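Long-range contacts in microcin B17-processing protein McbD (Escherichia coli str. K-12 substr. MG1655, PDB 6GRH), which is a YcaO-family protein needed to process the inactive microcin B17 precursor, McbA, into the active antibiotic peptide: residues G163-F168 against T355-P360; E170-L175 against D361-M366; L176-G181 against K386-K391; G220-A225 against L245-S250; H365-G370 against S390-F395. The protein carries 1 engineered substitution. All coordinates share one frame; numbering follows the deposited sequence.

Contact 1 (G163-F168 against T355-P360); sequences GSLCEF and TKIVSP
Ile357 projects from its strand into the flank of the helix, and its outer carbons spread over three helix residues. CD1 makes the closest apolar touch, 3.5 Å from Leu165 CG, because the leucine, although its CB starts off away from the strand, swings its branched end back. CG1 passes 3.7 Å from Ser164 CB, at the level where the two backbones come closest. CG2 lies over one face of the Phe168 ring, 4.0 Å above the ring plane and displaced toward the rim beside CD1. Phe168 carries CG anti to its backbone N (chi1 -180°), which starts the ring out toward the strand.

Away from this apolar centre the fit changes at both ends. At Thr355 it turns polar: Thr355 OG1 stands 2.9 Å from Ser164 OG, a hydrogen bond that is not settled, since the threonine proton has another acceptor within reach, whereas Ser164 OG has a hydrogen bond to Gly150 O. Toward the other end it thins out, with Phe168 CZ 4.4 Å from Ser359 CB. The more accessible flank of the helix holds Glu167, whose OE2 remains 6.8 Å from Lys356 NZ; that amine is instead taken up by the carbonyls of Asp147 and Cys149.

The axes of helix segment 163-168 and strand segment 355-358 run at 41° to each other and approach to 7.6 Å. This is helix-on-sheet packing: here helix 157-180 covers the antiparallel sheet in which strand 350-358 pairs with 151-154 and 339-347, while Leu331 of helix 327-334 packs against both Leu165 and Phe168.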
# COMPACT_ATOMS: atom_id res chain seq x y z
N GLY E 163 8.39 14.93 -40.47
CA GLY E 163 9.28 13.83 -40.11
C GLY E 163 9.83 13.12 -41.35
O GLY E 163 11.01 12.78 -41.41
N SER E 164 8.96 12.88 -42.34
CA SER E 164 9.38 12.25 -43.59
C SER E 164 10.37 13.15 -44.36
O SER E 164 11.38 12.68 -44.85
CB SER E 164 8.18 11.92 -44.46
OG SER E 164 7.54 10.76 -43.96
N LEU E 165 10.07 14.44 -44.44
CA LEU E 165 10.97 15.41 -45.07
C LEU E 165 12.36 15.43 -44.43
O LEU E 165 13.36 15.53 -45.15
CB LEU E 165 10.41 16.82 -44.99
CG LEU E 165 9.46 17.27 -46.09
CD1 LEU E 165 8.89 18.65 -45.72
CD2 LEU E 165 10.17 17.34 -47.43
N CYS E 166 12.40 15.40 -43.10
CA CYS E 166 13.66 15.39 -42.36
C CYS E 166 14.47 14.15 -42.69
O CYS E 166 15.64 14.24 -43.04
CB CYS E 166 13.43 15.54 -40.85
SG CYS E 166 12.93 17.22 -40.39
N GLU E 167 13.83 12.99 -42.66
CA GLU E 167 14.52 11.77 -43.02
C GLU E 167 14.98 11.76 -44.48
O GLU E 167 16.09 11.33 -44.75
CB GLU E 167 13.66 10.54 -42.76
CG GLU E 167 14.49 9.28 -42.79
CD GLU E 167 13.81 8.15 -42.07
OE1 GLU E 167 13.76 8.22 -40.81
OE2 GLU E 167 13.32 7.23 -42.77
N PHE E 168 14.14 12.24 -45.38
CA PHE E 168 14.49 12.38 -46.82
C PHE E 168 15.73 13.24 -46.98
O PHE E 168 16.67 12.86 -47.67
CB PHE E 168 13.31 13.00 -47.58
CG PHE E 168 13.54 13.18 -49.06
CD1 PHE E 168 13.36 12.13 -49.95
CD2 PHE E 168 13.89 14.43 -49.57
CE1 PHE E 168 13.53 12.30 -51.31
CE2 PHE E 168 14.07 14.61 -50.94
CZ PHE E 168 13.88 13.54 -51.81
N THR E 355 3.49 8.14 -43.37
CA THR E 355 3.86 8.82 -44.61
C THR E 355 5.20 8.33 -45.10
O THR E 355 6.05 7.93 -44.29
CB THR E 355 3.97 10.35 -44.44
OG1 THR E 355 4.77 10.64 -43.30
CG2 THR E 355 2.61 11.00 -44.29
N LYS E 356 5.41 8.40 -46.41
CA LYS E 356 6.74 8.23 -47.01
C LYS E 356 6.88 9.20 -48.17
O LYS E 356 6.02 9.26 -49.06
CB LYS E 356 6.97 6.80 -47.49
CG LYS E 356 8.39 6.51 -48.03
CD LYS E 356 8.42 5.14 -48.67
CE LYS E 356 9.73 4.75 -49.36
NZ LYS E 356 10.77 4.38 -48.37
N ILE E 357 7.95 9.98 -48.12
CA ILE E 357 8.30 10.88 -49.18
C ILE E 357 9.23 10.16 -50.13
O ILE E 357 10.26 9.64 -49.71
CB ILE E 357 8.87 12.21 -48.66
CG1 ILE E 357 7.74 12.96 -47.96
CG2 ILE E 357 9.43 13.02 -49.82
CD1 ILE E 357 8.06 14.32 -47.43
N VAL E 358 8.82 10.15 -51.41
CA VAL E 358 9.43 9.40 -52.49
C VAL E 358 9.63 10.32 -53.70
O VAL E 358 8.70 11.03 -54.08
CB VAL E 358 8.50 8.27 -53.00
CG1 VAL E 358 9.12 7.53 -54.18
CG2 VAL E 358 8.19 7.29 -51.89
N SER E 359 10.81 10.27 -54.30
CA SER E 359 11.06 10.91 -55.58
C SER E 359 11.97 10.08 -56.50
O SER E 359 13.10 9.77 -56.12
CB SER E 359 11.67 12.29 -55.39
OG SER E 359 11.87 12.91 -56.66
N PRO E 360 11.50 9.76 -57.72
CA PRO E 360 12.40 9.12 -58.71
C PRO E 360 13.49 10.03 -59.28
O PRO E 360 14.34 9.55 -60.01
CB PRO E 360 11.44 8.67 -59.82
CG PRO E 360 10.34 9.68 -59.76
CD PRO E 360 10.16 10.01 -58.29

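Contact 2 (E170-L175 against D361-M366); sequences ERQSLL and DFFLHM. Engineered in segment 170-175: Arg171 (natural residue Thr).
Gln172 and Phe363 are joined by a pair of hydrogen bonds in which the side-chain amide reads both polar groups of one backbone residue. Gln172 NE2 donates to Phe363 O at 2.8 Å, lying in the carbonyl plane on a lone pair, and Phe363 N returns a bond of 3.0 Å to Gln172 OE1, tilted 25° from the amide carbonyl plane. The amide thus does for the irregular loop after strand 350-358 what a backbone partner does in strand pairing, and joins it to helix 157-180. The glutamine chain bends at chi2 (-61°), bringing CD against the loop. Between them the two bonds fix the rotation of the amide, whose OE1 also sits at the edge of the Phe362 ring.

Next to this polar clasp the packing is mostly apolar. Leu175 CD1 presses on Phe363 CB at 3.5 Å, while its CD2 lies 3.6 Å from Met366 O. Farther along, Leu174 CD2 meets Met366 CE at 3.7 Å. Apart from these, the engineered Arg171 brings NH1 to 3.7 Å from Met366 SD.

A second shell holds the loop in place. The side chain of Asn373 brackets Phe363, bonding to Phe362 O on one side in sequence and Leu364 N on the other, and Asp147 OD2 accepts from Met366 N. Around the whole, Phe362 packs on Leu331 and Ile334 of helix 327-334, Leu364 faces helix 82-95, and helix 157-180 turns Glu170 and Leu174 toward strand 241-248.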
# COMPACT_ATOMS: atom_id res chain seq x y z
N GLU E 170 17.94 13.85 -44.68
CA GLU E 170 19.05 13.11 -44.04
C GLU E 170 19.72 12.13 -45.01
O GLU E 170 20.93 12.14 -45.19
CB GLU E 170 18.56 12.32 -42.82
CG GLU E 170 18.39 13.17 -41.58
CD GLU E 170 17.50 12.57 -40.51
OE1 GLU E 170 17.25 11.35 -40.52
OE2 GLU E 170 17.04 13.34 -39.65
N ARG E 171 18.90 11.28 -45.61
CA ARG E 171 19.39 10.18 -46.43
C ARG E 171 19.94 10.66 -47.77
O ARG E 171 21.00 10.21 -48.19
CB ARG E 171 18.29 9.11 -46.62
CG ARG E 171 17.69 8.56 -45.31
CD ARG E 171 18.73 7.85 -44.45
NE ARG E 171 18.19 7.48 -43.15
CZ ARG E 171 17.48 6.38 -42.87
NH1 ARG E 171 17.16 5.48 -43.81
NH2 ARG E 171 17.06 6.18 -41.62
N GLN E 172 19.26 11.62 -48.40
CA GLN E 172 19.76 12.18 -49.66
C GLN E 172 21.08 12.90 -49.40
O GLN E 172 22.04 12.71 -50.18
CB GLN E 172 18.76 13.11 -50.34
CG GLN E 172 17.43 12.47 -50.70
CD GLN E 172 17.55 11.31 -51.66
OE1 GLN E 172 18.37 11.34 -52.61
NE2 GLN E 172 16.71 10.30 -51.46
N SER E 173 21.16 13.65 -48.31
CA SER E 173 22.42 14.30 -47.89
C SER E 173 23.53 13.29 -47.64
O SER E 173 24.67 13.51 -48.03
CB SER E 173 22.24 15.18 -46.65
OG SER E 173 21.37 16.27 -46.93
N LEU E 174 23.20 12.19 -46.99
CA LEU E 174 24.19 11.18 -46.65
C LEU E 174 24.74 10.47 -47.88
O LEU E 174 25.94 10.20 -47.95
CB LEU E 174 23.56 10.15 -45.71
CG LEU E 174 24.41 8.93 -45.34
CD1 LEU E 174 25.65 9.31 -44.53
CD2 LEU E 174 23.57 7.91 -44.60
N LEU E 175 23.86 10.12 -48.82
CA LEU E 175 24.28 9.48 -50.07
C LEU E 175 25.17 10.37 -50.93
O LEU E 175 26.16 9.89 -51.46
CB LEU E 175 23.08 9.03 -50.90
CG LEU E 175 22.34 7.83 -50.32
CD1 LEU E 175 20.91 7.75 -50.84
CD2 LEU E 175 23.09 6.54 -50.59
N ASP E 361 13.43 11.34 -58.98
CA ASP E 361 14.51 12.27 -59.31
C ASP E 361 15.61 12.41 -58.25
O ASP E 361 16.60 13.13 -58.46
CB ASP E 361 13.90 13.64 -59.63
CG ASP E 361 13.20 13.65 -60.98
OD1 ASP E 361 13.67 12.94 -61.91
OD2 ASP E 361 12.17 14.35 -61.13
N PHE E 362 15.45 11.71 -57.13
CA PHE E 362 16.46 11.60 -56.10
C PHE E 362 16.73 10.10 -55.94
O PHE E 362 16.11 9.26 -56.64
CB PHE E 362 15.92 12.18 -54.79
CG PHE E 362 15.78 13.69 -54.77
CD1 PHE E 362 14.71 14.31 -55.40
CD2 PHE E 362 16.69 14.48 -54.08
CE1 PHE E 362 14.56 15.69 -55.37
CE2 PHE E 362 16.55 15.87 -54.06
CZ PHE E 362 15.48 16.47 -54.69
N PHE E 363 17.63 9.73 -55.04
CA PHE E 363 17.82 8.30 -54.73
C PHE E 363 16.55 7.67 -54.16
O PHE E 363 15.95 8.20 -53.23
CB PHE E 363 19.00 8.10 -53.80
CG PHE E 363 20.31 8.46 -54.43
CD1 PHE E 363 20.92 7.58 -55.32
CD2 PHE E 363 20.90 9.69 -54.18
CE1 PHE E 363 22.12 7.91 -55.91
CE2 PHE E 363 22.10 10.02 -54.76
CZ PHE E 363 22.71 9.15 -55.64
N LEU E 364 16.11 6.56 -54.75
CA LEU E 364 14.90 5.86 -54.28
C LEU E 364 15.14 5.07 -52.99
O LEU E 364 14.20 4.81 -52.25
CB LEU E 364 14.31 4.96 -55.37
CG LEU E 364 13.47 5.70 -56.42
CD1 LEU E 364 13.12 4.80 -57.58
CD2 LEU E 364 12.19 6.28 -55.83
N HIS E 365 16.37 4.69 -52.74
CA HIS E 365 16.73 4.03 -51.50
C HIS E 365 18.22 4.25 -51.25
O HIS E 365 18.88 4.87 -52.07
CB HIS E 365 16.36 2.54 -51.58
CG HIS E 365 17.07 1.80 -52.67
ND1 HIS E 365 18.39 1.43 -52.58
CD2 HIS E 365 16.61 1.32 -53.85
CE1 HIS E 365 18.73 0.78 -53.67
NE2 HIS E 365 17.67 0.68 -54.45
N MET E 366 18.77 3.73 -50.15
CA MET E 366 20.13 4.09 -49.75
C MET E 366 21.21 3.03 -49.94
O MET E 366 22.34 3.20 -49.47
CB MET E 366 20.13 4.60 -48.30
CG MET E 366 20.05 3.56 -47.21
SD MET E 366 20.22 4.32 -45.58
CE MET E 366 21.96 4.71 -45.51

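Contact 3 (L176-G181 against K386-K391); sequences LYWLQG and KVRESK
Trp178 and Arg388 bury the most surface, and they meet as flat groups laid one on the other. The guanidinium lies 11° from parallel to the indole, off-centre, with CZ 4.3 Å from the centroid of the six-membered ring of Trp178. The preceding methylene is better centred: Arg388 CD stands 3.3 Å from that centroid, a CH-pi contact. A bend at chi2 (-87°) puts CD there.

The same arginine also grips the tryptophan backbone. Its NH1 donates to Trp178 O at 2.6 Å, in the guanidinium plane and on a carbonyl lone pair. That carbonyl belongs to the last helical turn, where the helix dipole would probably favour a cation. The indole NE1 turns to the tail: it donates to Lys391 O at 2.9 Å, an acceptor whose place is less sure, and weakly to Arg388 O at 3.2 Å.

Leu179 completes the interface by setting CD2 3.6 Å from Arg388 O and close to Glu389 CA.

The contact closes the end of helix 157-180: Gly181 leaves it with positive phi and makes a backbone hydrogen bond with Val307, Leu179 makes one with Ile385, and Leu302 of helix 296-304 packs on Trp178.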
# COMPACT_ATOMS: atom_id res chain seq x y z
N LEU E 176 24.84 11.65 -51.04
CA LEU E 176 25.71 12.58 -51.77
C LEU E 176 27.08 12.70 -51.11
O LEU E 176 28.11 12.66 -51.79
CB LEU E 176 25.06 13.95 -51.93
CG LEU E 176 25.80 14.78 -52.99
CD1 LEU E 176 25.61 14.16 -54.37
CD2 LEU E 176 25.36 16.23 -52.99
N TYR E 177 27.09 12.82 -49.78
CA TYR E 177 28.34 12.84 -48.99
C TYR E 177 29.15 11.55 -49.17
O TYR E 177 30.36 11.59 -49.42
CB TYR E 177 28.05 13.02 -47.51
CG TYR E 177 29.24 12.78 -46.61
CD1 TYR E 177 30.30 13.68 -46.57
CD2 TYR E 177 29.31 11.67 -45.81
CE1 TYR E 177 31.39 13.47 -45.75
CE2 TYR E 177 30.40 11.44 -44.98
CZ TYR E 177 31.43 12.35 -44.95
OH TYR E 177 32.50 12.12 -44.13
N TRP E 178 28.46 10.41 -49.05
CA TRP E 178 29.07 9.11 -49.29
C TRP E 178 29.75 9.05 -50.67
O TRP E 178 30.94 8.73 -50.77
CB TRP E 178 28.02 8.01 -49.18
CG TRP E 178 28.50 6.63 -49.57
CD1 TRP E 178 27.99 5.82 -50.54
CD2 TRP E 178 29.57 5.91 -48.96
NE1 TRP E 178 28.66 4.63 -50.57
CE2 TRP E 178 29.64 4.65 -49.61
CE3 TRP E 178 30.47 6.18 -47.92
CZ2 TRP E 178 30.58 3.68 -49.27
CZ3 TRP E 178 31.40 5.20 -47.57
CH2 TRP E 178 31.45 3.97 -48.24
N LEU E 179 29.02 9.42 -51.72
CA LEU E 179 29.51 9.29 -53.09
C LEU E 179 30.63 10.25 -53.47
O LEU E 179 31.54 9.87 -54.19
CB LEU E 179 28.36 9.40 -54.09
CG LEU E 179 27.35 8.25 -53.98
CD1 LEU E 179 26.05 8.57 -54.70
CD2 LEU E 179 27.94 6.93 -54.46
N GLN E 180 30.56 11.49 -52.99
CA GLN E 180 31.48 12.57 -53.39
C GLN E 180 32.53 12.95 -52.35
O GLN E 180 33.53 13.57 -52.69
CB GLN E 180 30.67 13.80 -53.77
CG GLN E 180 29.75 13.54 -54.95
CD GLN E 180 29.17 14.80 -55.54
OE1 GLN E 180 29.40 15.12 -56.71
NE2 GLN E 180 28.41 15.54 -54.74
N GLY E 181 32.30 12.61 -51.09
CA GLY E 181 33.18 13.03 -50.01
C GLY E 181 33.10 14.49 -49.58
O GLY E 181 33.95 14.93 -48.81
N LYS E 386 34.56 6.45 -57.47
CA LYS E 386 34.10 5.27 -58.21
C LYS E 386 33.73 4.06 -57.35
O LYS E 386 32.64 3.52 -57.49
CB LYS E 386 35.12 4.84 -59.28
CG LYS E 386 34.64 3.75 -60.23
CD LYS E 386 33.23 4.02 -60.76
CE LYS E 386 32.96 3.37 -62.12
NZ LYS E 386 31.54 3.61 -62.55
N VAL E 387 34.64 3.64 -56.48
CA VAL E 387 34.37 2.53 -55.54
C VAL E 387 33.14 2.74 -54.66
O VAL E 387 32.42 1.78 -54.37
CB VAL E 387 35.58 2.16 -54.64
CG1 VAL E 387 36.60 1.34 -55.42
CG2 VAL E 387 36.23 3.39 -54.00
N ARG E 388 32.88 3.99 -54.26
CA ARG E 388 31.72 4.29 -53.42
C ARG E 388 30.40 4.04 -54.18
O ARG E 388 29.39 3.75 -53.55
CB ARG E 388 31.73 5.74 -52.91
CG ARG E 388 32.98 6.16 -52.13
CD ARG E 388 32.86 5.83 -50.67
NE ARG E 388 33.95 6.29 -49.81
CZ ARG E 388 33.97 7.42 -49.09
NH1 ARG E 388 33.00 8.33 -49.17
NH2 ARG E 388 35.00 7.65 -48.30
N GLU E 389 30.41 4.15 -55.51
CA GLU E 389 29.18 3.94 -56.31
C GLU E 389 28.66 2.50 -56.30
O GLU E 389 27.49 2.27 -56.62
CB GLU E 389 29.38 4.39 -57.76
CG GLU E 389 29.62 5.88 -57.94
CD GLU E 389 29.90 6.27 -59.38
OE1 GLU E 389 30.65 5.54 -60.08
OE2 GLU E 389 29.40 7.31 -59.83
N SER E 390 29.51 1.54 -55.94
CA SER E 390 29.15 0.13 -55.82
C SER E 390 29.14 -0.41 -54.38
O SER E 390 28.95 -1.60 -54.20
CB SER E 390 30.13 -0.70 -56.65
OG SER E 390 31.45 -0.57 -56.13
N LYS E 391 29.34 0.43 -53.37
CA LYS E 391 29.46 -0.01 -51.98
C LYS E 391 28.40 0.66 -51.13
O LYS E 391 28.18 1.87 -51.25
CB LYS E 391 30.81 0.39 -51.40
CG LYS E 391 31.93 -0.61 -51.52
CD LYS E 391 33.11 -0.21 -50.64
CE LYS E 391 32.80 -0.37 -49.15
NZ LYS E 391 33.99 -0.23 -48.26

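Contact 4 (G220-A225 against L245-S250); sequences GAPGHA and LSYANS
Tyr247 OH gives its proton to Pro222 O at 2.6 Å, the shortest polar link here, reaching the oxygen from 55° above the carbonyl plane. Two backbone bonds follow, between His224 and Ala248: His224 N donates to Ala248 O at 2.9 Å, nearly along the C=O axis, and Ala248 N donates to His224 O at 3.0 Å. They make an antiparallel hydrogen-bonded pair. His224 O also receives a weaker CA-H...O contact from Tyr247 CA at 3.1 Å.

The neighbouring pair, Ala225 with Tyr247, is non-hydrogen-bonded, and its side chains share one face of the sheet, where Ala225 CB lies 4.0 Å from Tyr247 CD2. Tyr247 has CG anti to its backbone N (chi1 175°). Its ring passes the backbone of 222-225, and the hydroxyl at its end meets Pro222. Gly223, with positive phi and no side chain, lets that hydroxyl pass 3.6 Å from its CA. On the opposite face, with His224 and Ala248, the imidazole edge at His224 CD2 faces Asn249 O, 3.5 Å away, while the ring nitrogens are bonded to Asp215 and Ser323.

Glu170 of helix 157-180 accepts from Tyr247 N. Past the pairing, Ser250 N-caps helix 251-275 through Lys253 N. The arrangement is the open end of a beta hairpin, strands 224-231 and 241-248, the latter an outermost strand, within this chain, of a mixed sheet.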
# COMPACT_ATOMS: atom_id res chain seq x y z
N GLY E 220 23.15 24.16 -50.87
CA GLY E 220 22.13 25.16 -51.14
C GLY E 220 20.84 24.94 -50.39
O GLY E 220 19.99 25.82 -50.38
N ALA E 221 20.67 23.79 -49.73
CA ALA E 221 19.44 23.51 -48.99
C ALA E 221 19.43 24.29 -47.66
O ALA E 221 20.48 24.50 -47.06
CB ALA E 221 19.28 22.01 -48.72
N PRO E 222 18.23 24.67 -47.19
CA PRO E 222 18.06 25.16 -45.81
C PRO E 222 18.22 24.08 -44.77
O PRO E 222 18.29 22.88 -45.10
CB PRO E 222 16.63 25.68 -45.80
CG PRO E 222 15.93 24.80 -46.77
CD PRO E 222 16.93 24.60 -47.88
N GLY E 223 18.24 24.49 -43.51
CA GLY E 223 18.42 23.55 -42.42
C GLY E 223 19.81 22.95 -42.40
O GLY E 223 20.71 23.42 -43.10
N HIS E 224 19.97 21.90 -41.61
CA HIS E 224 21.27 21.34 -41.31
C HIS E 224 21.16 19.83 -41.11
O HIS E 224 20.41 19.38 -40.23
CB HIS E 224 21.86 22.01 -40.06
CG HIS E 224 22.06 23.48 -40.22
ND1 HIS E 224 23.19 24.02 -40.80
CD2 HIS E 224 21.25 24.53 -39.94
CE1 HIS E 224 23.08 25.34 -40.84
NE2 HIS E 224 21.91 25.67 -40.33
N ALA E 225 21.87 19.07 -41.93
CA ALA E 225 22.04 17.63 -41.73
C ALA E 225 23.38 17.44 -41.09
O ALA E 225 24.40 17.75 -41.69
CB ALA E 225 21.99 16.89 -43.05
N LEU E 245 23.12 10.66 -37.44
CA LEU E 245 22.72 11.62 -38.44
C LEU E 245 21.37 12.20 -38.08
O LEU E 245 20.45 11.46 -37.70
CB LEU E 245 22.64 10.94 -39.79
CG LEU E 245 22.16 11.78 -40.98
CD1 LEU E 245 23.12 12.93 -41.28
CD2 LEU E 245 22.04 10.87 -42.18
N SER E 246 21.22 13.50 -38.25
CA SER E 246 19.94 14.13 -38.09
C SER E 246 19.86 15.43 -38.84
O SER E 246 20.86 16.13 -38.97
CB SER E 246 19.66 14.34 -36.61
OG SER E 246 18.37 14.87 -36.42
N TYR E 247 18.66 15.74 -39.33
CA TYR E 247 18.39 16.98 -40.02
C TYR E 247 17.36 17.76 -39.23
O TYR E 247 16.33 17.21 -38.85
CB TYR E 247 17.87 16.71 -41.43
CG TYR E 247 17.45 17.94 -42.19
CD1 TYR E 247 16.13 18.40 -42.16
CD2 TYR E 247 18.38 18.67 -42.93
CE1 TYR E 247 15.73 19.51 -42.87
CE2 TYR E 247 17.99 19.80 -43.65
CZ TYR E 247 16.67 20.22 -43.61
OH TYR E 247 16.29 21.33 -44.34
N ALA E 248 17.63 19.04 -39.03
CA ALA E 248 16.67 19.96 -38.42
C ALA E 248 16.92 21.37 -38.96
O ALA E 248 17.93 21.61 -39.64
CB ALA E 248 16.80 19.91 -36.90
N ASN E 249 15.99 22.29 -38.69
CA ASN E 249 16.17 23.71 -39.06
C ASN E 249 17.29 24.37 -38.28
O ASN E 249 18.05 25.16 -38.81
CB ASN E 249 14.88 24.51 -38.83
CG ASN E 249 13.83 24.24 -39.87
OD1 ASN E 249 14.14 23.92 -41.02
ND2 ASN E 249 12.56 24.38 -39.47
N SER E 250 17.33 24.05 -37.00
CA SER E 250 18.35 24.52 -36.07
C SER E 250 19.59 23.64 -36.14
O SER E 250 19.49 22.42 -36.02
CB SER E 250 17.78 24.49 -34.63
OG SER E 250 18.79 24.55 -33.63

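Contact 5 (H365-G370 against S390-F395); sequences HMNNSG and SKMVPF
Ser369 and Ser390 bring two irregular segments to within 4.6 Å, CA to CA, where a type I beta turn from Asn367 to Gly370 lies against the C-terminal tail. The turn is braced from inside by Asn367 OD1, which accepts from Ser369 OG at 2.7 Å on a lone pair and, more weakly, from Ser369 N, the bond that makes an Asx turn. His365 ND1 steadies its beginning by accepting from Asn367 N in the plane of the imidazole.

Across the contact, the same carboxamide oxygen is touched by Met392. That side chain, extended beyond CG, crosses Asn367 at about a right angle and sets SD 3.6 Å from Asn367 OD1. Its methyl CE lies near Met366 CG, and Tyr286 of helix 285-292 packs against all three of these residues.

Farther along the tail the side-chain contacts are apolar. Met366 is bent at chi3 (-74°), which turns CE onto Val393 CG1 at 3.3 Å, tighter than ordinary van der Waals contact. The same methyl is 3.8 Å from Phe395 CD1, approaching that ring obliquely. Phe395 itself reaches on to Thr243 and Leu245 of strand 241-248, and Pro394 packs against Trp178.

Backbone groups of both segments meet through one water molecule. It donates to Met366 O at 2.5 Å and accepts from Asn368 N at 3.2 Å, while the tail supplies the third bond, Val393 N to the water oxygen at 3.0 Å.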
# COMPACT_ATOMS: atom_id res chain seq x y z
N HIS E 365 16.37 4.69 -52.74
CA HIS E 365 16.73 4.03 -51.50
C HIS E 365 18.22 4.25 -51.25
O HIS E 365 18.88 4.87 -52.07
CB HIS E 365 16.36 2.54 -51.58
CG HIS E 365 17.07 1.80 -52.67
ND1 HIS E 365 18.39 1.43 -52.58
CD2 HIS E 365 16.61 1.32 -53.85
CE1 HIS E 365 18.73 0.78 -53.67
NE2 HIS E 365 17.67 0.68 -54.45
N MET E 366 18.77 3.73 -50.15
CA MET E 366 20.13 4.09 -49.75
C MET E 366 21.21 3.03 -49.94
O MET E 366 22.34 3.20 -49.47
CB MET E 366 20.13 4.60 -48.30
CG MET E 366 20.05 3.56 -47.21
SD MET E 366 20.22 4.32 -45.58
CE MET E 366 21.96 4.71 -45.51
N ASN E 367 20.87 1.93 -50.61
CA ASN E 367 21.83 0.86 -50.87
C ASN E 367 22.42 0.96 -52.29
O ASN E 367 21.89 0.38 -53.23
CB ASN E 367 21.14 -0.49 -50.68
CG ASN E 367 22.08 -1.66 -50.88
OD1 ASN E 367 23.29 -1.49 -50.99
ND2 ASN E 367 21.51 -2.87 -50.93
N ASN E 368 23.54 1.66 -52.45
CA ASN E 368 24.11 1.74 -53.80
C ASN E 368 24.98 0.49 -54.18
O ASN E 368 25.53 0.46 -55.26
CB ASN E 368 24.77 3.10 -54.12
CG ASN E 368 25.59 3.63 -52.99
OD1 ASN E 368 25.33 4.72 -52.45
ND2 ASN E 368 26.56 2.83 -52.58
N SER E 369 25.05 -0.52 -53.30
CA SER E 369 25.53 -1.86 -53.70
C SER E 369 24.43 -2.72 -54.35
O SER E 369 24.71 -3.78 -54.87
CB SER E 369 26.12 -2.63 -52.50
OG SER E 369 25.10 -3.29 -51.76
N GLY E 370 23.18 -2.27 -54.28
CA GLY E 370 22.06 -2.99 -54.89
C GLY E 370 21.63 -2.31 -56.16
O GLY E 370 22.42 -1.64 -56.79
N SER E 390 29.51 1.54 -55.94
CA SER E 390 29.15 0.13 -55.82
C SER E 390 29.14 -0.41 -54.38
O SER E 390 28.95 -1.60 -54.20
CB SER E 390 30.13 -0.70 -56.65
OG SER E 390 31.45 -0.57 -56.13
N LYS E 391 29.34 0.43 -53.37
CA LYS E 391 29.46 -0.01 -51.98
C LYS E 391 28.40 0.66 -51.13
O LYS E 391 28.18 1.87 -51.25
CB LYS E 391 30.81 0.39 -51.40
CG LYS E 391 31.93 -0.61 -51.52
CD LYS E 391 33.11 -0.21 -50.64
CE LYS E 391 32.80 -0.37 -49.15
NZ LYS E 391 33.99 -0.23 -48.26
N MET E 392 27.76 -0.08 -50.24
CA MET E 392 26.79 0.56 -49.37
C MET E 392 27.48 1.42 -48.30
O MET E 392 28.45 1.00 -47.69
CB MET E 392 25.87 -0.45 -48.72
CG MET E 392 24.85 0.25 -47.87
SD MET E 392 23.43 -0.75 -47.51
CE MET E 392 22.60 0.40 -46.40
N VAL E 393 26.96 2.63 -48.11
CA VAL E 393 27.37 3.54 -47.02
C VAL E 393 27.37 2.82 -45.65
O VAL E 393 26.45 2.05 -45.40
CB VAL E 393 26.46 4.81 -46.99
CG1 VAL E 393 25.03 4.47 -46.63
CG2 VAL E 393 27.02 5.89 -46.06
N PRO E 394 28.41 3.03 -44.81
CA PRO E 394 28.49 2.37 -43.49
C PRO E 394 27.61 3.06 -42.41
O PRO E 394 28.10 3.67 -41.44
CB PRO E 394 29.99 2.42 -43.17
CG PRO E 394 30.46 3.68 -43.83
CD PRO E 394 29.66 3.76 -45.11
N PHE E 395 26.30 2.94 -42.61
CA PHE E 395 25.29 3.62 -41.82
C PHE E 395 24.17 2.61 -41.64
O PHE E 395 23.88 1.88 -42.59
CB PHE E 395 24.80 4.85 -42.59
CG PHE E 395 23.90 5.75 -41.80
CD1 PHE E 395 22.53 5.62 -41.88
CD2 PHE E 395 24.44 6.74 -40.97
CE1 PHE E 395 21.69 6.44 -41.14
CE2 PHE E 395 23.60 7.56 -40.22
CZ PHE E 395 22.22 7.40 -40.30
O HOH W 1 24.80 3.36 -50.09

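Helix 157-180 is the common thread: contacts 1, 2 and 3 follow it in turn, and its partners change from sheet strand to loop to C-terminal tail. The chemistry changes with them, from mainly apolar packing near the chain's centre, through an amide clasp on the loop backbone, to a cation-pi stack about 17 Å from that centre. Contacts 1 to 4 are buried. Contact 5, only partly so, binds the loop of contact 2 to the tail of contact 3, shares residues with both, and has a bridging water beside its methionine packing. Contact 4, a regular strand pairing, lies in a different sheet, yet Glu170 ties it to the helix and Phe395 touches it from the tail.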